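Long-range contacts in extracellular solute-binding protein, family 1 (Bifidobacterium longum subsp. infantis ATCC 15697, PDB 3OMB), which probably captures an extracellular solute, perhaps an oligosaccharide, for uptake by an ABC transporter, and holds a bound magnesium ion: residues K47-E53 with Y415-L421; A153-K158 with L422-D428; N212-L216 with W284-D289. The contacts are given in a common frame with arbitrary orientation. Residues are numbered along the deposited sequence.

Contact 1. Residues K47-E53 with Y415-L421; sequences KKNANQE and YPGLSEL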
loop_
_atom_site.group_PDB
_atom_site.type_symbol
_atom_site.label_atom_id
_atom_site.label_comp_id
_atom_site.label_asym_id
_atom_site.label_seq_id
_atom_site.Cartn_x
_atom_site.Cartn_y
_atom_site.Cartn_z
ATOM N N LYS A 47 16.616 -2.440 -4.424
ATOM C CA LYS A 47 16.019 -1.147 -4.109
ATOM C C LYS A 47 16.047 -0.944 -2.599
ATOM O O LYS A 47 15.780 -1.885 -1.844
ATOM C CB LYS A 47 14.582 -1.116 -4.611
ATOM C CG LYS A 47 13.954 0.278 -4.597
ATOM C CD LYS A 47 12.462 0.190 -4.804
ATOM C CE LYS A 47 12.101 0.391 -6.251
ATOM N NZ LYS A 47 10.691 -0.045 -6.490
ATOM N N LYS A 48 16.370 0.280 -2.181
ATOM C CA LYS A 48 16.535 0.659 -0.770
ATOM C C LYS A 48 15.688 1.886 -0.408
ATOM O O LYS A 48 15.341 2.690 -1.278
ATOM C CB LYS A 48 18.003 1.018 -0.489
ATOM C CG LYS A 48 19.052 0.020 -0.991
ATOM C CD LYS A 48 19.131 -1.239 -0.114
ATOM C CE LYS A 48 19.617 -0.937 1.314
ATOM N NZ LYS A 48 20.946 -0.278 1.376
ATOM N N ASN A 49 15.368 2.039 0.875
ATOM C CA ASN A 49 14.879 3.321 1.383
ATOM C C ASN A 49 16.123 4.127 1.776
ATOM O O ASN A 49 17.135 3.542 2.187
ATOM C CB ASN A 49 13.962 3.115 2.609
ATOM C CG ASN A 49 12.610 2.476 2.262
ATOM O OD1 ASN A 49 12.024 2.755 1.210
ATOM N ND2 ASN A 49 12.102 1.626 3.163
ATOM N N ALA A 50 16.076 5.452 1.658
ATOM C CA ALA A 50 17.219 6.292 2.087
ATOM C C ALA A 50 17.635 6.125 3.561
ATOM O O ALA A 50 18.774 6.387 3.911
ATOM C CB ALA A 50 16.959 7.794 1.781
ATOM N N ASN A 51 16.727 5.691 4.425
ATOM C CA ASN A 51 17.090 5.548 5.843
ATOM C C ASN A 51 17.816 4.237 6.193
ATOM O O ASN A 51 18.124 3.978 7.354
ATOM C CB ASN A 51 15.868 5.776 6.746
ATOM C CG ASN A 51 14.823 4.697 6.607
ATOM O OD1 ASN A 51 14.959 3.759 5.812
ATOM N ND2 ASN A 51 13.762 4.817 7.394
ATOM N N GLN A 52 18.101 3.428 5.181
ATOM C CA GLN A 52 18.733 2.144 5.392
ATOM C C GLN A 52 20.258 2.169 5.313
ATOM O O GLN A 52 20.871 2.882 4.518
ATOM C CB GLN A 52 18.154 1.093 4.435
ATOM C CG GLN A 52 16.713 0.751 4.767
ATOM C CD GLN A 52 15.987 0.083 3.627
ATOM O OE1 GLN A 52 16.560 -0.181 2.567
ATOM N NE2 GLN A 52 14.715 -0.214 3.840
ATOM N N GLU A 53 20.849 1.371 6.184
ATOM C CA GLU A 53 22.260 1.029 6.160
ATOM C C GLU A 53 22.660 0.401 4.802
ATOM O O GLU A 53 21.822 -0.181 4.092
ATOM C CB GLU A 53 22.442 0.077 7.349
ATOM C CG GLU A 53 23.586 -0.903 7.392
ATOM C CD GLU A 53 23.825 -1.402 8.830
ATOM O OE1 GLU A 53 23.395 -2.536 9.180
ATOM O OE2 GLU A 53 24.420 -0.630 9.628
ATOM N N TYR A 415 18.883 1.943 9.281
ATOM C CA TYR A 415 17.951 0.843 9.439
ATOM C C TYR A 415 18.661 -0.447 8.987
ATOM O O TYR A 415 19.270 -0.459 7.918
ATOM C CB TYR A 415 16.650 1.087 8.663
ATOM C CG TYR A 415 15.597 0.089 9.061
ATOM C CD1 TYR A 415 14.759 0.331 10.166
ATOM C CD2 TYR A 415 15.462 -1.129 8.366
ATOM C CE1 TYR A 415 13.797 -0.608 10.552
ATOM C CE2 TYR A 415 14.524 -2.067 8.750
ATOM C CZ TYR A 415 13.692 -1.805 9.839
ATOM O OH TYR A 415 12.758 -2.741 10.223
ATOM N N PRO A 416 18.629 -1.514 9.819
ATOM C CA PRO A 416 19.553 -2.640 9.586
ATOM C C PRO A 416 19.062 -3.667 8.552
ATOM O O PRO A 416 19.696 -4.721 8.366
ATOM C CB PRO A 416 19.694 -3.268 10.977
ATOM C CG PRO A 416 18.407 -2.980 11.648
ATOM C CD PRO A 416 17.892 -1.666 11.086
ATOM N N GLY A 417 17.946 -3.378 7.894
ATOM C CA GLY A 417 17.427 -4.273 6.872
ATOM C C GLY A 417 16.715 -3.554 5.751
ATOM O O GLY A 417 16.890 -2.349 5.567
ATOM N N LEU A 418 15.918 -4.306 4.997
ATOM C CA LEU A 418 15.143 -3.771 3.881
ATOM C C LEU A 418 13.713 -3.378 4.258
ATOM O O LEU A 418 13.008 -2.742 3.461
ATOM C CB LEU A 418 15.108 -4.787 2.743
ATOM C CG LEU A 418 16.459 -5.049 2.081
ATOM C CD1 LEU A 418 16.324 -6.131 1.040
ATOM C CD2 LEU A 418 17.038 -3.773 1.457
ATOM N N SER A 419 13.275 -3.791 5.451
ATOM C CA SER A 419 11.961 -3.391 5.975
ATOM C C SER A 419 10.876 -3.795 4.973
ATOM O O SER A 419 10.871 -4.950 4.504
ATOM C CB SER A 419 11.935 -1.881 6.302
ATOM O OG SER A 419 10.766 -1.554 7.055
ATOM N N GLU A 420 9.985 -2.877 4.612
ATOM C CA GLU A 420 8.911 -3.236 3.686
ATOM C C GLU A 420 9.400 -3.617 2.259
ATOM O O GLU A 420 8.624 -4.138 1.465
ATOM C CB GLU A 420 7.802 -2.157 3.639
ATOM C CG GLU A 420 8.073 -0.991 2.667
ATOM C CD GLU A 420 8.970 0.102 3.243
ATOM O OE1 GLU A 420 9.341 0.006 4.425
ATOM O OE2 GLU A 420 9.303 1.068 2.504
ATOM N N LEU A 421 10.672 -3.355 1.951
ATOM C CA LEU A 421 11.269 -3.741 0.660
ATOM C C LEU A 421 11.925 -5.119 0.703
ATOM O O LEU A 421 12.759 -5.448 -0.150
ATOM C CB LEU A 421 12.284 -2.694 0.189
ATOM C CG LEU A 421 11.676 -1.353 -0.234
ATOM C CD1 LEU A 421 12.722 -0.264 -0.190
ATOM C CD2 LEU A 421 11.020 -1.441 -1.631
HETATM O O HOH W 1 14.460 -4.400 -2.208
#
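Two backbone hydrogen bonds flank Gln52: Tyr415 N to Asn51 O (2.9 Å, 171°, although the position of Asn51 O is less certain) and Glu53 N to Tyr415 O (3.0 Å, 157°). This pattern is a single parallel beta bridge, Gln52 to Tyr415. Among the side chains, Asn49 ND2 donates to Glu420 OE2 at 2.9 Å; Arg79 ties both residues, bonding Asn49 OD1 and forming a salt bridge with Glu420. A type I turn from Asn49 to Gln52, closed by Gln52 N to Asn49 O (3.1 Å), also lets Gln52 OE1 accept from Asn49 N (3.0 Å), while Gln52 NE2 reaches Leu418 O weakly (3.1 Å, 123°). The turn follows strand 41-48, parallel to 71-78 and 98-100 in the N-terminal lobe's mixed sheet, consistent with a type 2 periplasmic-binding fold. Where the strand ends, water 1 donates to Lys47 O and Leu421 O, each at 2.9 Å. Farther out, aliphatic packing takes over: Lys47 CD meets Leu421 CD2 at 3.8 Å, and Lys48 CD meets Leu418 CD2 at 3.6 Å.

Contact 2. Residues A153-K158 with L422-D428; sequences ADGRGK and LVGWIPD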
loop_
_atom_site.group_PDB
_atom_site.type_symbol
_atom_site.label_atom_id
_atom_site.label_comp_id
_atom_site.label_asym_id
_atom_site.label_seq_id
_atom_site.Cartn_x
_atom_site.Cartn_y
_atom_site.Cartn_z
ATOM N N ALA A 153 6.307 -12.509 -5.821
ATOM C CA ALA A 153 5.835 -11.603 -4.788
ATOM C C ALA A 153 6.604 -11.803 -3.484
ATOM O O ALA A 153 7.393 -12.744 -3.328
ATOM C CB ALA A 153 4.315 -11.807 -4.552
ATOM N N ASP A 154 6.362 -10.907 -2.542
ATOM C CA ASP A 154 6.914 -11.054 -1.193
ATOM C C ASP A 154 5.820 -10.812 -0.146
ATOM O O ASP A 154 4.749 -10.298 -0.456
ATOM C CB ASP A 154 8.084 -10.100 -1.016
ATOM C CG ASP A 154 7.791 -8.727 -1.569
ATOM O OD1 ASP A 154 7.005 -7.990 -0.920
ATOM O OD2 ASP A 154 8.333 -8.388 -2.653
ATOM N N GLY A 155 6.085 -11.198 1.087
ATOM C CA GLY A 155 5.113 -11.015 2.167
ATOM C C GLY A 155 5.776 -10.592 3.460
ATOM O O GLY A 155 6.857 -11.049 3.773
ATOM N N ARG A 156 5.089 -9.732 4.208
ATOM C CA ARG A 156 5.578 -9.091 5.418
ATOM C C ARG A 156 5.054 -9.797 6.643
ATOM O O ARG A 156 5.250 -9.298 7.740
ATOM C CB ARG A 156 4.905 -7.721 5.544
ATOM C CG ARG A 156 5.507 -6.579 4.918
ATOM C CD ARG A 156 5.040 -5.352 5.702
ATOM N NE ARG A 156 3.977 -4.579 5.054
ATOM C CZ ARG A 156 3.869 -3.252 5.174
ATOM N NH1 ARG A 156 4.766 -2.576 5.883
ATOM N NH2 ARG A 156 2.885 -2.593 4.571
ATOM N N GLY A 157 4.269 -10.853 6.472
ATOM C CA GLY A 157 3.693 -11.555 7.629
ATOM C C GLY A 157 2.229 -11.273 7.897
ATOM O O GLY A 157 1.723 -10.193 7.593
ATOM N N LYS A 158 1.556 -12.258 8.481
ATOM C CA LYS A 158 0.138 -12.194 8.773
ATOM C C LYS A 158 -0.229 -11.009 9.680
ATOM O O LYS A 158 -1.387 -10.574 9.711
ATOM C CB LYS A 158 -0.328 -13.515 9.409
ATOM C CG LYS A 158 0.258 -13.775 10.824
ATOM C CD LYS A 158 -0.185 -15.137 11.374
ATOM C CE LYS A 158 0.255 -15.360 12.844
ATOM N NZ LYS A 158 1.754 -15.574 12.945
ATOM N N LEU A 422 11.544 -5.936 1.684
ATOM C CA LEU A 422 12.101 -7.276 1.772
ATOM C C LEU A 422 11.601 -8.065 0.559
ATOM O O LEU A 422 10.511 -7.809 0.011
ATOM C CB LEU A 422 11.678 -7.963 3.065
ATOM C CG LEU A 422 10.362 -8.758 3.014
ATOM C CD1 LEU A 422 10.285 -9.766 4.160
ATOM C CD2 LEU A 422 9.179 -7.837 3.037
ATOM N N VAL A 423 12.415 -9.007 0.124
ATOM C CA VAL A 423 12.015 -9.889 -0.937
ATOM C C VAL A 423 12.200 -11.279 -0.333
ATOM O O VAL A 423 13.316 -11.760 -0.166
ATOM C CB VAL A 423 12.881 -9.625 -2.171
ATOM C CG1 VAL A 423 12.559 -10.583 -3.269
ATOM C CG2 VAL A 423 12.643 -8.210 -2.668
ATOM N N GLY A 424 11.093 -11.907 0.023
ATOM C CA GLY A 424 11.107 -13.099 0.863
ATOM C C GLY A 424 9.707 -13.171 1.420
ATOM O O GLY A 424 8.809 -12.531 0.889
ATOM N N TRP A 425 9.497 -13.952 2.464
ATOM C CA TRP A 425 8.170 -14.034 3.053
ATOM C C TRP A 425 8.279 -14.404 4.528
ATOM O O TRP A 425 9.130 -15.185 4.901
ATOM C CB TRP A 425 7.265 -15.001 2.289
ATOM C CG TRP A 425 7.543 -16.476 2.509
ATOM C CD1 TRP A 425 8.683 -17.157 2.165
ATOM C CD2 TRP A 425 6.661 -17.442 3.108
ATOM N NE1 TRP A 425 8.558 -18.481 2.502
ATOM C CE2 TRP A 425 7.339 -18.683 3.101
ATOM C CE3 TRP A 425 5.371 -17.375 3.662
ATOM C CZ2 TRP A 425 6.765 -19.865 3.608
ATOM C CZ3 TRP A 425 4.792 -18.560 4.174
ATOM C CH2 TRP A 425 5.499 -19.783 4.150
ATOM N N ILE A 426 7.435 -13.796 5.358
ATOM C CA ILE A 426 7.389 -14.112 6.782
ATOM C C ILE A 426 6.281 -15.124 6.940
ATOM O O ILE A 426 5.105 -14.788 6.706
ATOM C CB ILE A 426 7.053 -12.884 7.670
ATOM C CG1 ILE A 426 8.050 -11.734 7.457
ATOM C CG2 ILE A 426 7.004 -13.290 9.176
ATOM C CD1 ILE A 426 9.443 -12.052 7.845
ATOM N N PRO A 427 6.640 -16.363 7.338
ATOM C CA PRO A 427 5.658 -17.458 7.406
ATOM C C PRO A 427 4.718 -17.299 8.606
ATOM O O PRO A 427 5.089 -16.647 9.591
ATOM C CB PRO A 427 6.534 -18.697 7.555
ATOM C CG PRO A 427 7.790 -18.160 8.322
ATOM C CD PRO A 427 7.984 -16.761 7.816
ATOM N N ASP A 428 3.520 -17.892 8.530
ATOM C CA ASP A 428 2.531 -17.750 9.610
ATOM C C ASP A 428 3.009 -18.343 10.920
ATOM O O ASP A 428 2.559 -17.925 12.006
ATOM C CB ASP A 428 1.202 -18.373 9.249
ATOM C CG ASP A 428 0.422 -17.547 8.239
ATOM O OD1 ASP A 428 0.832 -16.387 7.953
ATOM O OD2 ASP A 428 -0.599 -18.075 7.731
HETATM O O HOH W 2 3.884 -13.086 4.582
HETATM O O HOH W 3 3.690 -14.457 11.181
HETATM O O HOH W 4 2.881 -14.714 8.216
#
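Strand 152-155 pairs antiparallel with 349-350, where the chain passes between its two sheet-bearing lobes, probably part of the interlobe hinge of a two-lobed solute-binding protein; loop 422-428 lies alongside it. Gly155 uses both backbone polar atoms here: its N donates to Gly424 O (3.0 Å, 157°) and its O accepts from Ile426 N (3.2 Å, 140°). The neighbouring Asp154 and Arg156 instead bond through their backbones to Ser350 and Glu348. Loop groups that do not face the strand are served elsewhere, Val423 O by Gln382 and Trp425 N by Ser379. Farther along, waters fill the gap. Water 2 accepts from Gly157 N and donates to Ile426 O, both at 3.0 Å. Water 4 accepts from Lys158 N (2.8 Å) and lies 2.7 Å from both Ile426 O and Asp428 OD1, with more acceptors nearby than it has protons; Lys135 also pairs with that carboxylate. Lys158 NZ donates to Asp428 O (2.7 Å) and to water 3 (2.8 Å). At phi 104° and psi 151°, a CB on Gly157 would jam against Arg156 O and crowd Ile426 CG2; instead Gly157 CA lies 3.6 Å from Ile426 CB. Trp425 CA makes a CA-H...O contact of 3.3 Å with Gly155 O.

Contact 3. Residues N212-L216 with W284-D289; sequences NIKKL and WATKDD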
loop_
_atom_site.group_PDB
_atom_site.type_symbol
_atom_site.label_atom_id
_atom_site.label_comp_id
_atom_site.label_asym_id
_atom_site.label_seq_id
_atom_site.Cartn_x
_atom_site.Cartn_y
_atom_site.Cartn_z
ATOM N N ASN A 212 -9.441 16.696 8.979
ATOM C CA ASN A 212 -8.404 17.078 8.019
ATOM C C ASN A 212 -8.289 16.024 6.930
ATOM O O ASN A 212 -8.396 14.832 7.197
ATOM C CB ASN A 212 -7.045 17.356 8.713
ATOM C CG ASN A 212 -6.197 18.358 7.946
ATOM O OD1 ASN A 212 -6.610 18.873 6.903
ATOM N ND2 ASN A 212 -5.012 18.636 8.449
ATOM N N ILE A 213 -8.102 16.469 5.694
ATOM C CA ILE A 213 -7.998 15.556 4.558
ATOM C C ILE A 213 -6.778 15.932 3.700
ATOM O O ILE A 213 -6.375 17.125 3.655
ATOM C CB ILE A 213 -9.315 15.493 3.702
ATOM C CG1 ILE A 213 -9.725 16.885 3.180
ATOM C CG2 ILE A 213 -10.490 14.889 4.522
ATOM C CD1 ILE A 213 -10.890 16.848 2.163
ATOM N N LYS A 214 -6.213 14.913 3.041
ATOM C CA LYS A 214 -5.094 15.040 2.124
ATOM C C LYS A 214 -5.506 15.647 0.784
ATOM O O LYS A 214 -6.620 15.398 0.286
ATOM C CB LYS A 214 -4.471 13.656 1.859
ATOM C CG LYS A 214 -3.653 13.116 3.022
ATOM C CD LYS A 214 -3.087 11.688 2.814
ATOM C CE LYS A 214 -2.001 11.619 1.727
ATOM N NZ LYS A 214 -1.374 10.223 1.553
ATOM N N LYS A 215 -4.599 16.422 0.185
ATOM C CA LYS A 215 -4.827 16.924 -1.159
ATOM C C LYS A 215 -4.881 15.741 -2.118
ATOM O O LYS A 215 -4.361 14.668 -1.820
ATOM C CB LYS A 215 -3.759 17.951 -1.576
ATOM C CG LYS A 215 -2.356 17.404 -1.905
ATOM C CD LYS A 215 -1.529 18.563 -2.469
ATOM C CE LYS A 215 -0.243 18.122 -3.141
ATOM N NZ LYS A 215 0.819 17.812 -2.137
ATOM N N LEU A 216 -5.560 15.929 -3.240
ATOM C CA LEU A 216 -5.631 14.888 -4.270
ATOM C C LEU A 216 -4.332 14.887 -5.084
ATOM O O LEU A 216 -3.741 15.937 -5.303
ATOM C CB LEU A 216 -6.831 15.139 -5.174
ATOM C CG LEU A 216 -8.203 15.153 -4.507
ATOM C CD1 LEU A 216 -9.297 15.112 -5.577
ATOM C CD2 LEU A 216 -8.419 13.979 -3.513
ATOM N N TRP A 284 -7.111 22.914 2.004
ATOM C CA TRP A 284 -6.775 21.475 1.997
ATOM C C TRP A 284 -6.196 21.001 0.647
ATOM O O TRP A 284 -5.288 20.145 0.608
ATOM C CB TRP A 284 -8.019 20.618 2.346
ATOM C CG TRP A 284 -8.998 20.579 1.214
ATOM C CD1 TRP A 284 -9.969 21.511 0.925
ATOM C CD2 TRP A 284 -9.063 19.587 0.171
ATOM N NE1 TRP A 284 -10.634 21.144 -0.232
ATOM C CE2 TRP A 284 -10.094 19.976 -0.715
ATOM C CE3 TRP A 284 -8.352 18.401 -0.089
ATOM C CZ2 TRP A 284 -10.440 19.215 -1.851
ATOM C CZ3 TRP A 284 -8.684 17.641 -1.236
ATOM C CH2 TRP A 284 -9.720 18.047 -2.089
ATOM N N ALA A 285 -6.709 21.568 -0.450
ATOM C CA ALA A 285 -6.436 21.037 -1.790
ATOM C C ALA A 285 -5.035 21.335 -2.261
ATOM O O ALA A 285 -4.560 20.702 -3.199
ATOM C CB ALA A 285 -7.455 21.537 -2.824
ATOM N N THR A 286 -4.372 22.282 -1.608
ATOM C CA THR A 286 -3.048 22.712 -2.065
ATOM C C THR A 286 -1.977 22.473 -1.001
ATOM O O THR A 286 -0.805 22.794 -1.206
ATOM C CB THR A 286 -3.039 24.200 -2.543
ATOM O OG1 THR A 286 -3.453 25.058 -1.469
ATOM C CG2 THR A 286 -3.973 24.400 -3.742
ATOM N N LYS A 287 -2.379 21.875 0.113
ATOM C CA LYS A 287 -1.486 21.731 1.249
ATOM C C LYS A 287 -0.568 20.535 1.052
ATOM O O LYS A 287 -1.025 19.427 0.766
ATOM C CB LYS A 287 -2.266 21.591 2.546
ATOM C CG LYS A 287 -1.359 21.481 3.770
ATOM C CD LYS A 287 -2.173 21.369 5.049
ATOM C CE LYS A 287 -2.830 22.688 5.444
ATOM N NZ LYS A 287 -3.896 22.406 6.470
ATOM N N ASP A 288 0.730 20.762 1.206
ATOM C CA ASP A 288 1.709 19.710 0.958
ATOM C C ASP A 288 1.585 18.648 2.054
ATOM O O ASP A 288 1.208 18.968 3.169
ATOM C CB ASP A 288 3.117 20.305 0.931
ATOM C CG ASP A 288 4.152 19.325 0.407
ATOM O OD1 ASP A 288 3.918 18.683 -0.665
ATOM O OD2 ASP A 288 5.206 19.186 1.077
ATOM N N ASP A 289 1.891 17.393 1.716
ATOM C CA ASP A 289 1.854 16.292 2.681
ATOM C C ASP A 289 2.507 16.615 4.037
ATOM O O ASP A 289 1.901 16.363 5.094
ATOM C CB ASP A 289 2.461 15.014 2.079
ATOM C CG ASP A 289 1.996 13.751 2.793
ATOM O OD1 ASP A 289 0.758 13.560 2.982
ATOM O OD2 ASP A 289 2.870 12.931 3.167
HETATM O O HOH W 5 -5.372 20.405 5.120
HETATM O O HOH W 6 -4.650 18.887 3.018
HETATM O O HOH W 7 0.145 10.919 4.211
HETATM O O HOH W 8 -2.339 17.410 1.876
HETATM O O HOH W 9 1.068 21.091 -2.095
HETATM O O HOH W 10 -6.118 18.441 -4.428
#
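In the second lobe, the loop leaving edge strand 209-211 packs against the connection between helices 262-276 and 289-297, a loop-on-loop contact centred on an indole. Trp284, its CA-to-CB bond toward the other loop and chi1 p (73°), presents one ring face to Ile213. The p,t rotamer of Ile213 places CD1 4.0 Å from the centroid of the six-membered ring and 22° off its normal, a CH-pi contact. Leu216 (m,t) meets the ring edge, CG to Trp284 CH2 at 4.1 Å. Lys215 (p,t,t,m) runs along the facing backbone: CB is 3.3 Å from Ala285 O, CD is 3.4 Å from Lys287 O, and the final turn brings NZ 3.5 Å from Asp288 OD1, a salt bridge. Lys214 starts away, but chi3 p bends it back so that CE lies 3.6 Å from Asp289 OD1; water 7 links the charged ends, and NZ also donates to Trp223 O. Asn212 (t) and Lys287, largely extended, meet through water 5, at 2.7 Å from Asn212 OD1 and 2.8 Å from Lys287 NZ. Asn212 ND2 donates to Gln296 OE1 and Asp295 OD2, the latter also salt-bridged to Lys287 NZ. Water 6 donates to Ile213 O (2.5 Å) and Trp284 O (2.8 Å).

In the fold
Contacts 1 and 2 share one continuous run of chain, 415-428, which first meets the end of strand 41-48 and then strand 152-155; their segments cross in sequence. Their centres are 15 Å apart, and they touch by packing of Glu420 CB on Arg156 NH1 at 3.8 Å. Contact 3 is nested within the loops closed by both: its centre is 28 Å from contact 1 and 33 Å from contact 2, with nearest atoms about 14 Å away in each case. Contacts 2 and 3 lie on opposite sides of the chain's centre. Contact 3 lies closest to the magnesium site without joining it: the Asn212 side chain is about 10 Å from that of the ligand Glu208.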